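Local atomic coordinates of arginine decarboxylase (Campylobacter jejuni subsp. jejuni, PDB entry 3NZP), a protein that probably catalyses the decarboxylation of arginine to agmatine in polyamine biosynthesis, with pyridoxal 5'-phosphate as its cofactor. Residues B[60-65]-B[104-109]; B[53-58]-B[95-100]; B[135-140]-B[166-171]. All coordinates share one frame; numbering follows the deposited sequence.

Contact 1: B[60-65]-B[104-109]; sequences ENIYGN and YNYGLE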
loop_
_atom_site.group_PDB
_atom_site.type_symbol
_atom_site.label_atom_id
_atom_site.label_comp_id
_atom_site.label_asym_id
_atom_site.label_seq_id
_atom_site.Cartn_x
_atom_site.Cartn_y
_atom_site.Cartn_z
ATOM N N GLU B 60 -6.120 -3.294 -29.709
ATOM C CA GLU B 60 -6.507 -2.817 -31.023
ATOM C C GLU B 60 -7.032 -1.399 -30.944
ATOM O O GLU B 60 -7.121 -0.694 -31.948
ATOM C CB GLU B 60 -7.544 -3.747 -31.667
ATOM C CG GLU B 60 -8.646 -4.230 -30.755
ATOM C CD GLU B 60 -9.429 -5.404 -31.360
ATOM O OE1 GLU B 60 -8.798 -6.440 -31.706
ATOM O OE2 GLU B 60 -10.676 -5.291 -31.479
ATOM N N ASN B 61 -7.361 -0.965 -29.742
ATOM C CA ASN B 61 -7.847 0.382 -29.573
ATOM C C ASN B 61 -6.645 1.339 -29.615
ATOM O O ASN B 61 -6.725 2.409 -30.202
ATOM C CB ASN B 61 -8.612 0.466 -28.262
ATOM C CG ASN B 61 -9.360 1.763 -28.112
ATOM O OD1 ASN B 61 -9.949 2.271 -29.067
ATOM N ND2 ASN B 61 -9.353 2.308 -26.898
ATOM N N ILE B 62 -5.527 0.937 -29.019
ATOM C CA ILE B 62 -4.323 1.762 -29.029
ATOM C C ILE B 62 -3.771 1.810 -30.451
ATOM O O ILE B 62 -3.645 2.887 -31.038
ATOM C CB ILE B 62 -3.239 1.205 -28.076
ATOM C CG1 ILE B 62 -3.712 1.337 -26.629
ATOM C CG2 ILE B 62 -1.932 1.968 -28.234
ATOM C CD1 ILE B 62 -2.747 0.781 -25.628
ATOM N N TYR B 63 -3.454 0.648 -31.013
ATOM C CA TYR B 63 -2.943 0.604 -32.378
ATOM C C TYR B 63 -3.927 1.271 -33.345
ATOM O O TYR B 63 -3.523 1.971 -34.279
ATOM C CB TYR B 63 -2.677 -0.840 -32.791
ATOM C CG TYR B 63 -1.355 -1.326 -32.286
ATOM C CD1 TYR B 63 -1.201 -1.804 -30.987
ATOM C CD2 TYR B 63 -0.232 -1.249 -33.096
ATOM C CE1 TYR B 63 0.052 -2.195 -30.511
ATOM C CE2 TYR B 63 1.014 -1.629 -32.637
ATOM C CZ TYR B 63 1.152 -2.100 -31.349
ATOM O OH TYR B 63 2.414 -2.459 -30.936
ATOM N N GLY B 64 -5.218 1.064 -33.095
ATOM C CA GLY B 64 -6.245 1.653 -33.931
ATOM C C GLY B 64 -6.123 3.162 -34.034
ATOM O O GLY B 64 -6.053 3.711 -35.130
ATOM N N ASN B 65 -6.080 3.837 -32.893
ATOM C CA ASN B 65 -5.973 5.284 -32.892
ATOM C C ASN B 65 -4.665 5.815 -33.447
ATOM O O ASN B 65 -4.659 6.766 -34.219
ATOM C CB ASN B 65 -6.160 5.833 -31.488
ATOM C CG ASN B 65 -7.597 5.882 -31.088
ATOM O OD1 ASN B 65 -8.193 4.858 -30.780
ATOM N ND2 ASN B 65 -8.182 7.078 -31.116
ATOM N N TYR B 104 0.087 -7.686 -33.208
ATOM C CA TYR B 104 0.401 -6.263 -33.232
ATOM C C TYR B 104 1.863 -5.986 -32.909
ATOM O O TYR B 104 2.306 -4.828 -32.883
ATOM C CB TYR B 104 -0.493 -5.538 -32.237
ATOM C CG TYR B 104 -1.958 -5.708 -32.525
ATOM C CD1 TYR B 104 -2.646 -4.780 -33.306
ATOM C CD2 TYR B 104 -2.661 -6.801 -32.030
ATOM C CE1 TYR B 104 -4.002 -4.934 -33.582
ATOM C CE2 TYR B 104 -4.017 -6.964 -32.303
ATOM C CZ TYR B 104 -4.683 -6.026 -33.075
ATOM O OH TYR B 104 -6.031 -6.162 -33.288
ATOM N N ASN B 105 2.610 -7.060 -32.673
ATOM C CA ASN B 105 4.023 -6.955 -32.341
ATOM C C ASN B 105 4.192 -6.167 -31.042
ATOM O O ASN B 105 5.160 -5.415 -30.866
ATOM C CB ASN B 105 4.784 -6.270 -33.459
ATOM C CG ASN B 105 6.269 -6.483 -33.344
ATOM O OD1 ASN B 105 7.061 -5.563 -33.554
ATOM N ND2 ASN B 105 6.661 -7.707 -33.010
ATOM N N TYR B 106 3.231 -6.352 -30.139
ATOM C CA TYR B 106 3.215 -5.688 -28.843
ATOM C C TYR B 106 4.390 -6.208 -28.015
ATOM O O TYR B 106 4.567 -7.414 -27.861
ATOM C CB TYR B 106 1.883 -5.988 -28.147
ATOM C CG TYR B 106 1.391 -4.908 -27.214
ATOM C CD1 TYR B 106 2.101 -4.576 -26.067
ATOM C CD2 TYR B 106 0.211 -4.221 -27.475
ATOM C CE1 TYR B 106 1.655 -3.588 -25.199
ATOM C CE2 TYR B 106 -0.250 -3.227 -26.613
ATOM C CZ TYR B 106 0.477 -2.914 -25.475
ATOM O OH TYR B 106 0.028 -1.933 -24.603
ATOM N N GLY B 107 5.190 -5.294 -27.482
ATOM C CA GLY B 107 6.350 -5.690 -26.704
ATOM C C GLY B 107 6.149 -5.690 -25.201
ATOM O O GLY B 107 5.033 -5.517 -24.715
ATOM N N LEU B 108 7.241 -5.891 -24.467
ATOM C CA LEU B 108 7.204 -5.926 -23.011
ATOM C C LEU B 108 8.306 -5.060 -22.432
ATOM O O LEU B 108 9.403 -4.960 -22.989
ATOM C CB LEU B 108 7.372 -7.361 -22.493
ATOM C CG LEU B 108 6.199 -8.334 -22.653
ATOM C CD1 LEU B 108 6.586 -9.720 -22.179
ATOM C CD2 LEU B 108 5.028 -7.826 -21.854
ATOM N N GLU B 109 8.011 -4.437 -21.301
ATOM C CA GLU B 109 8.975 -3.579 -20.636
ATOM C C GLU B 109 9.273 -4.201 -19.280
ATOM O O GLU B 109 8.377 -4.724 -18.625
ATOM C CB GLU B 109 8.379 -2.173 -20.487
ATOM C CG GLU B 109 9.313 -1.130 -19.911
ATOM C CD GLU B 109 9.337 -1.138 -18.400
ATOM O OE1 GLU B 109 10.264 -0.532 -17.824
ATOM O OE2 GLU B 109 8.430 -1.742 -17.775
#
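Tyr63 and Tyr104 are brought together by similar first torsions: in each, CG stands anti to the carbonyl carbon and beside the backbone N (chi1 -82° and -59°). The Tyr63 ring reaches out of its helix to Tyr104, whose CB sits over the centre of one ring face, 3.9 Å from the ring centroid, in a CH-pi contact. Nearer the helix, CD1 of Tyr104 approaches CG of Tyr63 at 3.8 Å. The two rings are inclined to each other by 45°, so their meeting is oblique. Tyr106 comes to the edge of the Tyr63 ring, its CD2 lying 3.7 Å from Tyr63 CE1, and the three tyrosines form an aromatic cluster. Two more helix residues extend the interface. CD1 of Ile62 meets Tyr106 OH at 4.0 Å, the two side chains crossing at about a right angle. At the start of the segment, Glu60 CB lies 3.3 Å from Tyr104 OH, while its OE1 is 3.2 Å from the same hydroxyl. The hydroxyl of Tyr63 is hydrogen-bonded to Ala81 N in strand 79-84, and Phe79 meets the Tyr63 ring edge-to-face. The tyrosine thus links its helix to strand 79-84 as well as to the loop at 104-106. Tyr106 itself packs on Ala81, Tyr83 and Val325, and its side chain lies about 8 Å from bound pyridoxal-5'-phosphate. Such packing of an outer helix onto the N-terminal ends of parallel strands belongs to the TIM-barrel fold, here the cofactor-binding domain of the decarboxylase.

Contact 2: B[53-58]-B[95-100]; sequences HLIQKQ and KNLVKL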
loop_
_atom_site.group_PDB
_atom_site.type_symbol
_atom_site.label_atom_id
_atom_site.label_comp_id
_atom_site.label_asym_id
_atom_site.label_seq_id
_atom_site.Cartn_x
_atom_site.Cartn_y
_atom_site.Cartn_z
ATOM N N HIS B 53 -10.900 -10.706 -23.555
ATOM C CA HIS B 53 -11.457 -9.928 -24.653
ATOM C C HIS B 53 -11.231 -8.427 -24.478
ATOM O O HIS B 53 -10.869 -7.732 -25.428
ATOM C CB HIS B 53 -12.958 -10.210 -24.806
ATOM C CG HIS B 53 -13.667 -9.217 -25.673
ATOM N ND1 HIS B 53 -14.516 -8.256 -25.162
ATOM C CD2 HIS B 53 -13.621 -9.007 -27.011
ATOM C CE1 HIS B 53 -14.963 -7.499 -26.148
ATOM N NE2 HIS B 53 -14.435 -7.933 -27.280
ATOM N N LEU B 54 -11.450 -7.932 -23.265
ATOM C CA LEU B 54 -11.259 -6.517 -22.981
ATOM C C LEU B 54 -9.817 -6.122 -23.277
ATOM O O LEU B 54 -9.549 -5.043 -23.810
ATOM C CB LEU B 54 -11.602 -6.225 -21.518
ATOM C CG LEU B 54 -13.014 -5.692 -21.244
ATOM C CD1 LEU B 54 -13.994 -6.358 -22.161
ATOM C CD2 LEU B 54 -13.392 -5.941 -19.785
ATOM N N ILE B 55 -8.892 -7.015 -22.944
ATOM C CA ILE B 55 -7.481 -6.762 -23.178
ATOM C C ILE B 55 -7.254 -6.566 -24.662
ATOM O O ILE B 55 -6.540 -5.651 -25.079
ATOM C CB ILE B 55 -6.616 -7.926 -22.670
ATOM C CG1 ILE B 55 -6.925 -8.192 -21.205
ATOM C CG2 ILE B 55 -5.141 -7.568 -22.760
ATOM C CD1 ILE B 55 -6.122 -9.296 -20.631
ATOM N N GLN B 56 -7.869 -7.431 -25.461
ATOM C CA GLN B 56 -7.755 -7.340 -26.912
ATOM C C GLN B 56 -8.326 -5.998 -27.378
ATOM O O GLN B 56 -7.649 -5.230 -28.061
ATOM C CB GLN B 56 -8.510 -8.498 -27.559
ATOM C CG GLN B 56 -8.567 -8.467 -29.069
ATOM C CD GLN B 56 -9.335 -9.655 -29.606
ATOM O OE1 GLN B 56 -8.782 -10.750 -29.756
ATOM N NE2 GLN B 56 -10.627 -9.458 -29.870
ATOM N N LYS B 57 -9.569 -5.715 -27.006
ATOM C CA LYS B 57 -10.181 -4.455 -27.372
ATOM C C LYS B 57 -9.208 -3.316 -27.130
ATOM O O LYS B 57 -9.009 -2.460 -27.986
ATOM C CB LYS B 57 -11.424 -4.214 -26.540
ATOM C CG LYS B 57 -12.711 -4.472 -27.258
ATOM C CD LYS B 57 -13.090 -3.285 -28.109
ATOM C CE LYS B 57 -14.600 -3.242 -28.313
ATOM N NZ LYS B 57 -15.367 -3.121 -27.022
ATOM N N GLN B 58 -8.590 -3.307 -25.959
ATOM C CA GLN B 58 -7.660 -2.243 -25.633
ATOM C C GLN B 58 -6.456 -2.147 -26.536
ATOM O O GLN B 58 -6.056 -1.050 -26.917
ATOM C CB GLN B 58 -7.215 -2.374 -24.188
ATOM C CG GLN B 58 -8.308 -1.931 -23.255
ATOM C CD GLN B 58 -8.606 -0.466 -23.422
ATOM O OE1 GLN B 58 -7.804 0.372 -23.040
ATOM N NE2 GLN B 58 -9.752 -0.145 -24.011
ATOM N N LYS B 95 0.133 -13.483 -19.629
ATOM C CA LYS B 95 0.048 -14.557 -20.606
ATOM C C LYS B 95 -0.947 -14.216 -21.711
ATOM O O LYS B 95 -0.745 -14.569 -22.872
ATOM C CB LYS B 95 -0.313 -15.876 -19.913
ATOM C CG LYS B 95 0.876 -16.504 -19.170
ATOM C CD LYS B 95 0.463 -17.633 -18.211
ATOM C CE LYS B 95 0.117 -18.924 -18.931
ATOM N NZ LYS B 95 1.318 -19.501 -19.614
ATOM N N ASN B 96 -2.009 -13.507 -21.357
ATOM C CA ASN B 96 -3.008 -13.135 -22.344
ATOM C C ASN B 96 -2.588 -11.951 -23.187
ATOM O O ASN B 96 -2.889 -11.877 -24.380
ATOM C CB ASN B 96 -4.333 -12.835 -21.663
ATOM C CG ASN B 96 -5.095 -14.087 -21.358
ATOM O OD1 ASN B 96 -5.384 -14.874 -22.259
ATOM N ND2 ASN B 96 -5.419 -14.296 -20.088
ATOM N N LEU B 97 -1.891 -11.019 -22.557
ATOM C CA LEU B 97 -1.431 -9.841 -23.256
ATOM C C LEU B 97 -0.456 -10.219 -24.371
ATOM O O LEU B 97 -0.629 -9.808 -25.512
ATOM C CB LEU B 97 -0.772 -8.873 -22.270
ATOM C CG LEU B 97 -0.196 -7.520 -22.711
ATOM C CD1 LEU B 97 1.200 -7.659 -23.270
ATOM C CD2 LEU B 97 -1.126 -6.901 -23.714
ATOM N N VAL B 98 0.559 -11.014 -24.063
ATOM C CA VAL B 98 1.517 -11.370 -25.094
ATOM C C VAL B 98 0.840 -12.143 -26.204
ATOM O O VAL B 98 1.153 -11.980 -27.383
ATOM C CB VAL B 98 2.673 -12.210 -24.532
ATOM C CG1 VAL B 98 3.428 -11.410 -23.492
ATOM C CG2 VAL B 98 2.133 -13.489 -23.930
ATOM N N LYS B 99 -0.105 -12.984 -25.827
ATOM C CA LYS B 99 -0.812 -13.784 -26.803
ATOM C C LYS B 99 -1.679 -12.892 -27.701
ATOM O O LYS B 99 -1.546 -12.915 -28.919
ATOM C CB LYS B 99 -1.644 -14.822 -26.064
ATOM C CG LYS B 99 -2.360 -15.784 -26.957
ATOM C CD LYS B 99 -2.950 -16.951 -26.159
ATOM C CE LYS B 99 -1.860 -17.825 -25.514
ATOM N NZ LYS B 99 -2.435 -19.002 -24.785
ATOM N N LEU B 100 -2.544 -12.085 -27.094
ATOM C CA LEU B 100 -3.418 -11.187 -27.838
ATOM C C LEU B 100 -2.685 -10.067 -28.578
ATOM O O LEU B 100 -3.153 -9.587 -29.605
ATOM C CB LEU B 100 -4.451 -10.577 -26.902
ATOM C CG LEU B 100 -5.777 -11.327 -26.765
ATOM C CD1 LEU B 100 -5.563 -12.835 -26.620
ATOM C CD2 LEU B 100 -6.498 -10.779 -25.551
#
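Leu100 N donates to Asn96 O at 2.7 Å, and this last turn of helix 91-100 carries both residues to the face of helix 52-72. The contact between the helices is largely apolar. Leu100 contributes through one methyl: its CD2 lies 3.6 Å from Gln56 CB, and also close to Gln56 N, so the methyl sits against the backbone and the root of that side chain. Ile55 receives the same methyl on its CB, 4.1 Å from Leu100 CD2. Gln56 takes part through CB; with CG anti to the backbone N (chi1 175°) and the chain extended beyond it, the amide is carried away from the methyl that touches its base. The two branches of Ile55 serve different partners. Its CG1 lies anti to the carbonyl carbon, beside the backbone N, and the CD1 beyond it reaches Asn96 CB at 4.1 Å. Its CG2 faces Leu97 CD2 at 4.2 Å. Ile55 crosses both Asn96 and Leu97 at about a right angle. Asn96 presents its CB here, while its ND2 is hydrogen-bonded to Gly92 O, one turn earlier in its own helix, which satisfies the amide nitrogen without a partner across the interface. The short helical segments run in broadly the same direction, with axes 9.7 Å apart at closest approach and a signed crossing angle of -46°. Ile59, one turn further along helix 52-72, packs on both Leu97 and Leu100, and Leu97 also touches Leu108 of strand 107-110, so that Leu97 bridges helix 52-72 and that barrel strand.

Contact 3: B[135-140]-B[166-171]; sequences KDRELI and IIDIAK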
loop_
_atom_site.group_PDB
_atom_site.type_symbol
_atom_site.label_atom_id
_atom_site.label_comp_id
_atom_site.label_asym_id
_atom_site.label_seq_id
_atom_site.Cartn_x
_atom_site.Cartn_y
_atom_site.Cartn_z
ATOM N N LYS B 135 20.790 -0.622 -13.309
ATOM C CA LYS B 135 21.312 -1.934 -13.638
ATOM C C LYS B 135 22.696 -2.212 -13.101
ATOM O O LYS B 135 23.519 -1.313 -12.973
ATOM C CB LYS B 135 21.315 -2.091 -15.155
ATOM C CG LYS B 135 20.082 -1.491 -15.820
ATOM C CD LYS B 135 20.277 -1.323 -17.308
ATOM C CE LYS B 135 19.314 -0.309 -17.870
ATOM N NZ LYS B 135 17.922 -0.806 -17.802
ATOM N N ASP B 136 22.958 -3.466 -12.772
ATOM C CA ASP B 136 24.285 -3.825 -12.305
ATOM C C ASP B 136 24.857 -4.694 -13.391
ATOM O O ASP B 136 24.201 -4.929 -14.405
ATOM C CB ASP B 136 24.240 -4.592 -10.983
ATOM C CG ASP B 136 23.335 -5.792 -11.036
ATOM O OD1 ASP B 136 23.266 -6.515 -10.016
ATOM O OD2 ASP B 136 22.691 -6.014 -12.087
ATOM N N ARG B 137 26.076 -5.178 -13.189
ATOM C CA ARG B 137 26.701 -6.007 -14.202
ATOM C C ARG B 137 25.815 -7.192 -14.530
ATOM O O ARG B 137 25.662 -7.551 -15.692
ATOM C CB ARG B 137 28.068 -6.484 -13.736
ATOM C CG ARG B 137 28.974 -5.363 -13.221
ATOM C CD ARG B 137 30.428 -5.829 -13.114
ATOM N NE ARG B 137 31.052 -5.927 -14.434
ATOM C CZ ARG B 137 31.506 -4.887 -15.131
ATOM N NH1 ARG B 137 32.055 -5.077 -16.327
ATOM N NH2 ARG B 137 31.431 -3.660 -14.625
ATOM N N GLU B 138 25.205 -7.790 -13.512
ATOM C CA GLU B 138 24.349 -8.948 -13.743
ATOM C C GLU B 138 23.176 -8.635 -14.672
ATOM O O GLU B 138 22.975 -9.319 -15.673
ATOM C CB GLU B 138 23.836 -9.519 -12.411
ATOM C CG GLU B 138 22.821 -10.672 -12.559
ATOM C CD GLU B 138 22.334 -11.250 -11.224
ATOM O OE1 GLU B 138 21.318 -11.982 -11.229
ATOM O OE2 GLU B 138 22.961 -10.978 -10.173
ATOM N N LEU B 139 22.403 -7.601 -14.361
ATOM C CA LEU B 139 21.256 -7.252 -15.200
ATOM C C LEU B 139 21.661 -6.965 -16.657
ATOM O O LEU B 139 20.969 -7.374 -17.590
ATOM C CB LEU B 139 20.521 -6.048 -14.602
ATOM C CG LEU B 139 19.157 -5.682 -15.187
ATOM C CD1 LEU B 139 18.230 -6.872 -15.192
ATOM C CD2 LEU B 139 18.572 -4.579 -14.352
ATOM N N ILE B 140 22.779 -6.269 -16.844
ATOM C CA ILE B 140 23.260 -5.959 -18.181
ATOM C C ILE B 140 23.604 -7.250 -18.916
ATOM O O ILE B 140 23.226 -7.445 -20.075
ATOM C CB ILE B 140 24.499 -5.050 -18.119
ATOM C CG1 ILE B 140 24.131 -3.766 -17.370
ATOM C CG2 ILE B 140 24.994 -4.716 -19.513
ATOM C CD1 ILE B 140 25.263 -2.781 -17.242
ATOM N N ILE B 166 27.988 -1.258 -19.873
ATOM C CA ILE B 166 27.614 -1.958 -21.091
ATOM C C ILE B 166 28.807 -2.056 -22.030
ATOM O O ILE B 166 29.150 -3.140 -22.507
ATOM C CB ILE B 166 26.481 -1.234 -21.821
ATOM C CG1 ILE B 166 25.227 -1.255 -20.958
ATOM C CG2 ILE B 166 26.207 -1.893 -23.163
ATOM C CD1 ILE B 166 24.046 -0.662 -21.639
ATOM N N ILE B 167 29.436 -0.915 -22.294
ATOM C CA ILE B 167 30.602 -0.854 -23.174
ATOM C C ILE B 167 31.617 -1.920 -22.777
ATOM O O ILE B 167 32.132 -2.644 -23.629
ATOM C CB ILE B 167 31.259 0.539 -23.106
ATOM C CG1 ILE B 167 30.355 1.558 -23.800
ATOM C CG2 ILE B 167 32.626 0.502 -23.744
ATOM C CD1 ILE B 167 30.784 2.991 -23.616
ATOM N N ASP B 168 31.896 -2.014 -21.482
ATOM C CA ASP B 168 32.834 -3.000 -20.974
ATOM C C ASP B 168 32.405 -4.412 -21.255
ATOM O O ASP B 168 33.080 -5.127 -21.982
ATOM C CB ASP B 168 33.014 -2.846 -19.473
ATOM C CG ASP B 168 33.841 -1.646 -19.126
ATOM O OD1 ASP B 168 34.048 -0.804 -20.035
ATOM O OD2 ASP B 168 34.277 -1.536 -17.951
ATOM N N ILE B 169 31.284 -4.828 -20.679
ATOM C CA ILE B 169 30.851 -6.196 -20.887
ATOM C C ILE B 169 30.500 -6.453 -22.342
ATOM O O ILE B 169 30.248 -7.589 -22.733
ATOM C CB ILE B 169 29.630 -6.593 -20.012
ATOM C CG1 ILE B 169 28.346 -6.312 -20.764
ATOM C CG2 ILE B 169 29.620 -5.837 -18.694
ATOM C CD1 ILE B 169 27.199 -7.062 -20.185
ATOM N N ALA B 170 30.488 -5.401 -23.148
ATOM C CA ALA B 170 30.166 -5.552 -24.561
ATOM C C ALA B 170 31.275 -6.324 -25.254
ATOM O O ALA B 170 31.026 -7.270 -26.017
ATOM C CB ALA B 170 30.006 -4.185 -25.201
ATOM N N LYS B 171 32.502 -5.894 -24.970
ATOM C CA LYS B 171 33.706 -6.483 -25.538
ATOM C C LYS B 171 34.130 -7.714 -24.753
ATOM O O LYS B 171 35.238 -8.216 -24.908
ATOM C CB LYS B 171 34.833 -5.439 -25.559
ATOM C CG LYS B 171 35.143 -4.789 -24.211
ATOM C CD LYS B 171 36.028 -3.528 -24.357
ATOM C CE LYS B 171 35.327 -2.407 -25.135
ATOM N NZ LYS B 171 36.203 -1.206 -25.322
#
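Neighbouring helices in the outer layer of the TIM barrel meet here, Ile140 of helix 137-148 packing against Ile166 and Ile169 of helix 160-170. The barrel strand 152-157 joins these helices in the chain, and its Leu155 touches both Ile140 and Ile166 from the inner side. CG2 of Ile140 is the shared point of contact. It meets Ile169 CD1, and lies 3.8 Å from Ile166 CG1; Ile140 CD1 also approaches that CG1, at 4.0 Å. Ile140 and Ile166 cross at about a right angle, whereas Ile140 and Ile169 meet obliquely. Phe144, one turn beyond Ile140, packs on Ile166 and Ile169 and continues the apolar seam. Helix 137-148 starts at the N-cap Asp136, whose OD2 accepts from Leu139 N at 2.8 Å in a nearly straight bond (171°) that reaches the carboxylate on its syn side, tilted 31° out of the carboxylate plane. The other oxygen, OD1, forms a salt bridge with Lys113 and accepts from the backbone N of Lys607 of the second subunit, so the cap also belongs to the dimer interface. At the exposed rim, Arg137 bends at chi3 (75°) and runs antiparallel to the Ile169 side chain. Its NH1 comes within 3.5 Å of Ile169 CG2, yet stays 4.5 Å from Asp168 OD2, too far for a salt bridge.

Overall arrangement
Following the chain from the N terminus, helix 52-72 supplies the first segments of contacts 2 and 1 in turn. The chain then passes through barrel strand 79-84 to helix 91-100, where contact 2 closes, and on to strand 107-110, where contact 1 closes. The two loops therefore cross, and their contacts touch: Leu108 packs on Val98. Together they join helix 52-72 to the first helix and second strand of the barrel. Contact 3 follows in series, closing a shorter loop around strand 152-157 between two later helices; its centre lies about 30 Å from that of contact 1, on the subunit-facing part of the same barrel.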